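Side-chain contacts in hypothetical protein PH1952 (PDB 1ZJJ), which is of unknown function but probably acts as a magnesium-dependent phosphatase of the haloacid dehalogenase (HAD) superfamily: residues Y50-K53 against L54-M57; E24-E27 against F28-R32. All coordinates share one frame; numbering follows the deposited sequence.

Contact 1. Residues Y50-K53 against L54-M57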
ATOM      1  N   TYR B  50      24.253   9.336  -9.788  1.00 22.72           N
ATOM      2  CA  TYR B  50      24.544   9.913  -8.486  1.00 21.40           C
ATOM      3  C   TYR B  50      25.888  10.625  -8.472  1.00 20.52           C
ATOM      4  O   TYR B  50      26.039  11.653  -7.806  1.00 19.19           O
ATOM      5  CB  TYR B  50      24.473   8.836  -7.395  1.00 21.11           C
ATOM      6  CG  TYR B  50      23.096   8.753  -6.784  1.00 22.18           C
ATOM      7  CD1 TYR B  50      22.279   7.639  -6.986  1.00 23.99           C
ATOM      8  CD2 TYR B  50      22.580   9.824  -6.046  1.00 22.80           C
ATOM      9  CE1 TYR B  50      20.986   7.595  -6.475  1.00 25.12           C
ATOM     10  CE2 TYR B  50      21.290   9.790  -5.534  1.00 25.99           C
ATOM     11  CZ  TYR B  50      20.497   8.676  -5.751  1.00 26.58           C
ATOM     12  OH  TYR B  50      19.214   8.647  -5.250  1.00 28.69           O
ATOM     13  N   ARG B  51      26.862  10.094  -9.208  1.00 18.78           N
ATOM     14  CA  ARG B  51      28.166  10.750  -9.269  1.00 19.05           C
ATOM     15  C   ARG B  51      27.959  12.148  -9.848  1.00 19.98           C
ATOM     16  O   ARG B  51      28.573  13.108  -9.392  1.00 20.45           O
ATOM     17  CB  ARG B  51      29.149   9.971 -10.152  1.00 18.40           C
ATOM     18  CG  ARG B  51      30.375  10.779 -10.574  1.00 18.64           C
ATOM     19  CD  ARG B  51      31.310   9.959 -11.456  1.00 22.53           C
ATOM     20  NE  ARG B  51      32.218  10.789 -12.253  1.00 23.52           N
ATOM     21  CZ  ARG B  51      33.206  11.530 -11.754  1.00 26.34           C
ATOM     22  NH1 ARG B  51      33.434  11.557 -10.448  1.00 24.83           N
ATOM     23  NH2 ARG B  51      33.973  12.250 -12.569  1.00 25.06           N
ATOM     24  N   GLU B  52      27.087  12.267 -10.845  1.00 22.47           N
ATOM     25  CA  GLU B  52      26.831  13.574 -11.447  1.00 24.58           C
ATOM     26  C   GLU B  52      26.150  14.512 -10.446  1.00 24.73           C
ATOM     27  O   GLU B  52      26.531  15.678 -10.315  1.00 24.74           O
ATOM     28  CB  GLU B  52      25.972  13.431 -12.712  1.00 27.38           C
ATOM     29  CG  GLU B  52      26.602  12.557 -13.802  1.00 29.24           C
ATOM     30  CD  GLU B  52      28.016  12.991 -14.177  1.00 31.71           C
ATOM     31  OE1 GLU B  52      28.180  14.106 -14.714  1.00 31.83           O
ATOM     32  OE2 GLU B  52      28.966  12.216 -13.929  1.00 32.58           O
ATOM     33  N   LYS B  53      25.147  14.010  -9.733  1.00 24.36           N
ATOM     34  CA  LYS B  53      24.452  14.835  -8.746  1.00 23.69           C
ATOM     35  C   LYS B  53      25.452  15.330  -7.699  1.00 24.91           C
ATOM     36  O   LYS B  53      25.438  16.502  -7.313  1.00 25.06           O
ATOM     37  CB  LYS B  53      23.336  14.021  -8.073  1.00 26.11           C
ATOM     38  CG  LYS B  53      22.821  14.579  -6.741  1.00 25.54           C
ATOM     39  CD  LYS B  53      22.099  15.917  -6.871  1.00 28.30           C
ATOM     40  CE  LYS B  53      21.605  16.399  -5.505  1.00 26.72           C
ATOM     41  NZ  LYS B  53      20.788  17.645  -5.593  1.00 27.15           N
ATOM     42  N   LEU B  54      26.317  14.431  -7.242  1.00 24.14           N
ATOM     43  CA  LEU B  54      27.312  14.789  -6.244  1.00 25.49           C
ATOM     44  C   LEU B  54      28.240  15.874  -6.776  1.00 26.37           C
ATOM     45  O   LEU B  54      28.559  16.834  -6.066  1.00 27.02           O
ATOM     46  CB  LEU B  54      28.103  13.552  -5.825  1.00 24.28           C
ATOM     47  CG  LEU B  54      27.349  12.619  -4.871  1.00 24.80           C
ATOM     48  CD1 LEU B  54      28.155  11.367  -4.622  1.00 25.35           C
ATOM     49  CD2 LEU B  54      27.078  13.335  -3.554  1.00 24.91           C
ATOM     50  N   LEU B  55      28.671  15.721  -8.025  1.00 26.43           N
ATOM     51  CA  LEU B  55      29.536  16.723  -8.637  1.00 27.32           C
ATOM     52  C   LEU B  55      28.878  18.089  -8.529  1.00 28.01           C
ATOM     53  O   LEU B  55      29.536  19.076  -8.185  1.00 26.12           O
ATOM     54  CB  LEU B  55      29.793  16.390 -10.107  1.00 26.23           C
ATOM     55  CG  LEU B  55      30.906  15.372 -10.373  1.00 25.26           C
ATOM     56  CD1 LEU B  55      30.930  14.984 -11.839  1.00 23.81           C
ATOM     57  CD2 LEU B  55      32.242  15.974  -9.957  1.00 26.19           C
ATOM     58  N   LYS B  56      27.578  18.135  -8.814  1.00 28.93           N
ATOM     59  CA  LYS B  56      26.802  19.376  -8.750  1.00 30.42           C
ATOM     60  C   LYS B  56      26.758  19.953  -7.350  1.00 29.31           C
ATOM     61  O   LYS B  56      26.557  21.149  -7.167  1.00 28.89           O
ATOM     62  CB  LYS B  56      25.362  19.153  -9.234  1.00 32.45           C
ATOM     63  CG  LYS B  56      25.144  19.367 -10.731  1.00 37.16           C
ATOM     64  CD  LYS B  56      24.968  18.046 -11.477  1.00 40.42           C
ATOM     65  CE  LYS B  56      23.968  18.159 -12.640  1.00 41.60           C
ATOM     66  NZ  LYS B  56      24.379  18.935 -13.861  1.00 44.24           N
ATOM     67  N   MET B  57      26.938  19.095  -6.360  1.00 27.63           N
ATOM     68  CA  MET B  57      26.930  19.540  -4.982  1.00 28.32           C
ATOM     69  C   MET B  57      28.346  19.802  -4.470  1.00 28.73           C
ATOM     70  O   MET B  57      28.570  19.906  -3.260  1.00 28.01           O
ATOM     71  CB  MET B  57      26.234  18.496  -4.103  1.00 28.09           C
ATOM     72  CG  MET B  57      24.898  18.041  -4.668  1.00 26.58           C
ATOM     73  SD  MET B  57      23.851  19.423  -5.161  1.00 28.64           S
ATOM     74  CE  MET B  57      23.495  20.138  -3.530  1.00 26.53           C
TER
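Leu54 N, Leu55 N and Lys56 N bond back to Tyr50 O (2.8 Å from Leu54 N), Arg51 O and Glu52 O, i-to-i+4 hydrogen bonds that run down the last turns of helix 47-56 and fade to a weak bond from Met57 N to Lys53 O as the chain leaves the helix. Lys53 and Met57, four residues apart, pack together on one side of the helix. The lysine chain starts with CG anti to the backbone N (chi1 161°), bends at chi2 (66°) and crosses the methionine, with NZ 3.6 Å from Met57 SD and CE 3.8 Å from Met57 CG. The ammonium group itself is held elsewhere: it donates to Gly15 O and makes a cation-pi contact with Tyr13. On another side of the helix, one methyl of Leu55 packs against two charged groups. Its CD1 sits over the centre of one face of the Arg51 guanidinium, 4.1 Å from CZ of Arg51, and also approaches Glu52 OE2 at 4.0 Å. Val61 O accepts a hydrogen bond from Arg51 NH1, and Asp60 forms a salt bridge with the same nitrogen, which ties the helix to the chain beyond it. Within the beta-alpha-beta unit of strand 36-40, helix 47-56 and strand 66-68, Tyr50 and Leu54 pack on Ile66 of one strand and on Thr40 and Phe38, respectively, of the other, while Tyr50, Leu54 and Met57 all touch Tyr13 of strand 13-14.

Contact 2. Residues E24-E27 against F28-R32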
ATOM      1  N   GLU B  24      35.954  19.000   1.982  1.00 24.54           N
ATOM      2  CA  GLU B  24      37.080  18.892   2.901  1.00 23.75           C
ATOM      3  C   GLU B  24      37.120  17.544   3.564  1.00 21.89           C
ATOM      4  O   GLU B  24      38.176  16.939   3.652  1.00 21.56           O
ATOM      5  CB  GLU B  24      37.050  19.981   3.984  1.00 24.43           C
ATOM      6  CG  GLU B  24      37.586  21.303   3.519  1.00 29.54           C
ATOM      7  CD  GLU B  24      36.511  22.216   2.965  1.00 32.24           C
ATOM      8  OE1 GLU B  24      35.427  21.747   2.555  1.00 32.33           O
ATOM      9  OE2 GLU B  24      36.757  23.436   2.944  1.00 35.34           O
ATOM     10  N   LEU B  25      35.962  17.086   4.026  1.00 21.61           N
ATOM     11  CA  LEU B  25      35.859  15.786   4.666  1.00 21.30           C
ATOM     12  C   LEU B  25      36.385  14.705   3.732  1.00 21.43           C
ATOM     13  O   LEU B  25      37.265  13.938   4.103  1.00 20.86           O
ATOM     14  CB  LEU B  25      34.405  15.477   5.016  1.00 20.73           C
ATOM     15  CG  LEU B  25      34.156  14.039   5.517  1.00 19.11           C
ATOM     16  CD1 LEU B  25      35.037  13.726   6.729  1.00 18.75           C
ATOM     17  CD2 LEU B  25      32.690  13.883   5.871  1.00 21.02           C
ATOM     18  N   ILE B  26      35.837  14.652   2.523  1.00 22.30           N
ATOM     19  CA  ILE B  26      36.249  13.663   1.536  1.00 24.96           C
ATOM     20  C   ILE B  26      37.739  13.771   1.194  1.00 25.71           C
ATOM     21  O   ILE B  26      38.407  12.754   0.994  1.00 25.21           O
ATOM     22  CB  ILE B  26      35.401  13.788   0.243  1.00 25.49           C
ATOM     23  CG1 ILE B  26      33.925  13.534   0.563  1.00 26.42           C
ATOM     24  CG2 ILE B  26      35.885  12.792  -0.797  1.00 28.49           C
ATOM     25  CD1 ILE B  26      33.654  12.175   1.205  1.00 27.59           C
ATOM     26  N   GLU B  27      38.268  14.990   1.125  1.00 27.01           N
ATOM     27  CA  GLU B  27      39.688  15.155   0.830  1.00 28.55           C
ATOM     28  C   GLU B  27      40.505  14.664   2.012  1.00 27.72           C
ATOM     29  O   GLU B  27      41.630  14.185   1.861  1.00 27.97           O
ATOM     30  CB  GLU B  27      40.038  16.620   0.542  1.00 33.11           C
ATOM     31  CG  GLU B  27      40.261  16.889  -0.931  1.00 37.58           C
ATOM     32  CD  GLU B  27      40.950  15.723  -1.616  1.00 39.99           C
ATOM     33  OE1 GLU B  27      42.097  15.390  -1.241  1.00 41.70           O
ATOM     34  OE2 GLU B  27      40.330  15.128  -2.523  1.00 43.67           O
ATOM     35  N   PHE B  28      39.918  14.774   3.197  1.00 25.95           N
ATOM     36  CA  PHE B  28      40.575  14.336   4.417  1.00 24.44           C
ATOM     37  C   PHE B  28      40.630  12.809   4.528  1.00 25.42           C
ATOM     38  O   PHE B  28      41.654  12.245   4.917  1.00 24.15           O
ATOM     39  CB  PHE B  28      39.846  14.909   5.636  1.00 22.97           C
ATOM     40  CG  PHE B  28      40.392  14.427   6.944  1.00 21.73           C
ATOM     41  CD1 PHE B  28      41.624  14.875   7.411  1.00 21.03           C
ATOM     42  CD2 PHE B  28      39.681  13.512   7.705  1.00 22.29           C
ATOM     43  CE1 PHE B  28      42.135  14.414   8.618  1.00 20.93           C
ATOM     44  CE2 PHE B  28      40.183  13.043   8.916  1.00 23.98           C
ATOM     45  CZ  PHE B  28      41.414  13.494   9.375  1.00 21.17           C
ATOM     46  N   LEU B  29      39.528  12.141   4.200  1.00 24.86           N
ATOM     47  CA  LEU B  29      39.489  10.686   4.284  1.00 25.31           C
ATOM     48  C   LEU B  29      40.550  10.057   3.379  1.00 25.93           C
ATOM     49  O   LEU B  29      41.194   9.072   3.748  1.00 27.96           O
ATOM     50  CB  LEU B  29      38.088  10.177   3.918  1.00 22.18           C
ATOM     51  CG  LEU B  29      36.978  10.723   4.819  1.00 22.28           C
ATOM     52  CD1 LEU B  29      35.637  10.145   4.401  1.00 22.70           C
ATOM     53  CD2 LEU B  29      37.287  10.372   6.274  1.00 20.12           C
ATOM     54  N   LYS B  30      40.732  10.638   2.202  1.00 28.09           N
ATOM     55  CA  LYS B  30      41.723  10.150   1.247  1.00 31.91           C
ATOM     56  C   LYS B  30      43.143  10.335   1.782  1.00 33.07           C
ATOM     57  O   LYS B  30      44.005   9.473   1.602  1.00 33.68           O
ATOM     58  CB  LYS B  30      41.560  10.892  -0.077  1.00 32.54           C
ATOM     59  CG  LYS B  30      40.232  10.605  -0.741  1.00 34.95           C
ATOM     60  CD  LYS B  30      40.009  11.417  -2.000  1.00 36.33           C
ATOM     61  CE  LYS B  30      38.835  10.834  -2.770  1.00 38.74           C
ATOM     62  NZ  LYS B  30      38.356  11.698  -3.883  1.00 40.55           N
ATOM     63  N   GLU B  31      43.375  11.464   2.443  1.00 33.78           N
ATOM     64  CA  GLU B  31      44.679  11.774   3.021  1.00 33.66           C
ATOM     65  C   GLU B  31      45.031  10.774   4.123  1.00 33.38           C
ATOM     66  O   GLU B  31      46.179  10.346   4.247  1.00 33.69           O
ATOM     67  CB  GLU B  31      44.654  13.193   3.600  1.00 34.74           C
ATOM     68  CG  GLU B  31      45.926  13.621   4.326  1.00 35.49           C
ATOM     69  CD  GLU B  31      45.717  14.871   5.167  1.00 35.82           C
ATOM     70  OE1 GLU B  31      46.703  15.401   5.720  1.00 33.24           O
ATOM     71  OE2 GLU B  31      44.559  15.322   5.278  1.00 38.39           O
ATOM     72  N   ARG B  32      44.032  10.407   4.919  1.00 32.08           N
ATOM     73  CA  ARG B  32      44.232   9.469   6.015  1.00 31.46           C
ATOM     74  C   ARG B  32      44.114   8.025   5.553  1.00 31.32           C
ATOM     75  O   ARG B  32      44.267   7.096   6.347  1.00 32.51           O
ATOM     76  CB  ARG B  32      43.225   9.747   7.138  1.00 30.89           C
ATOM     77  CG  ARG B  32      43.469  11.069   7.868  1.00 31.18           C
ATOM     78  CD  ARG B  32      44.899  11.138   8.386  1.00 28.71           C
ATOM     79  NE  ARG B  32      45.229  12.440   8.962  1.00 25.48           N
ATOM     80  CZ  ARG B  32      44.909  12.829  10.189  1.00 24.24           C
ATOM     81  NH1 ARG B  32      44.240  12.018  10.999  1.00 23.40           N
ATOM     82  NH2 ARG B  32      45.262  14.035  10.610  1.00 21.45           N
TER
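Phe28 N reaches back to Glu24 O at 2.8 Å, one of the i-to-i+4 bonds of helix 22-31, an amphipathic helix packed on the parallel sheet of the HAD-type core. The side chain of Phe28, placed by a CG anti to the backbone N (chi1 176°), touches Leu260 and Lys261 of helix 256-261. Leu29 follows, its N bound to Leu25 O at 2.9 Å. On the buried side its CG meets Leu25 CD1 at 4.1 Å, and its CD1 comes within 4.3 Å of Ile26 CD1; Leu25 touches Phe6 of strand 2-6, Ile26 touches Phe36 and Phe38 of strand 36-40, and Leu29 touches both strands. Lys30 has a weak backbone bond to Ile26 O, and its chain, extended beyond CG, crosses Ile26, with CE 4.1 Å from Ile26 CG2, and crosses Glu27, whose carboxylate is near its ammonium group without forming a salt bridge. Glu31 N then bonds to Glu27 O. Arg32 packs on Phe28: its CG rests over one face of the ring, offset toward the rim, while Phe28 CE1 lies 3.5 Å above the centre of the Arg32 guanidinium plane.

In the fold
Contact 2 comes first along the chain, on helix 22-31, and contact 1 follows on helix 47-56, with strand 36-40 between the two helices. Their centres are 18 Å apart and their nearest atoms about 8 Å, without touching. Both nevertheless pack on strand 36-40 of the six-stranded parallel sheet and share its Phe38, which Ile26 and Leu54 each touch. Contact 1 lies nearer the metal site: side chain to side chain, Tyr50 is about 9 Å and Leu25 about 12 Å from Asp7. Contact 2 instead joins the sheet to the C-terminal helix 256-261. The two helices thus belong to successive crossovers of one sheet, whose strand 2-6 leads to the magnesium-binding Asp7 and Asp9.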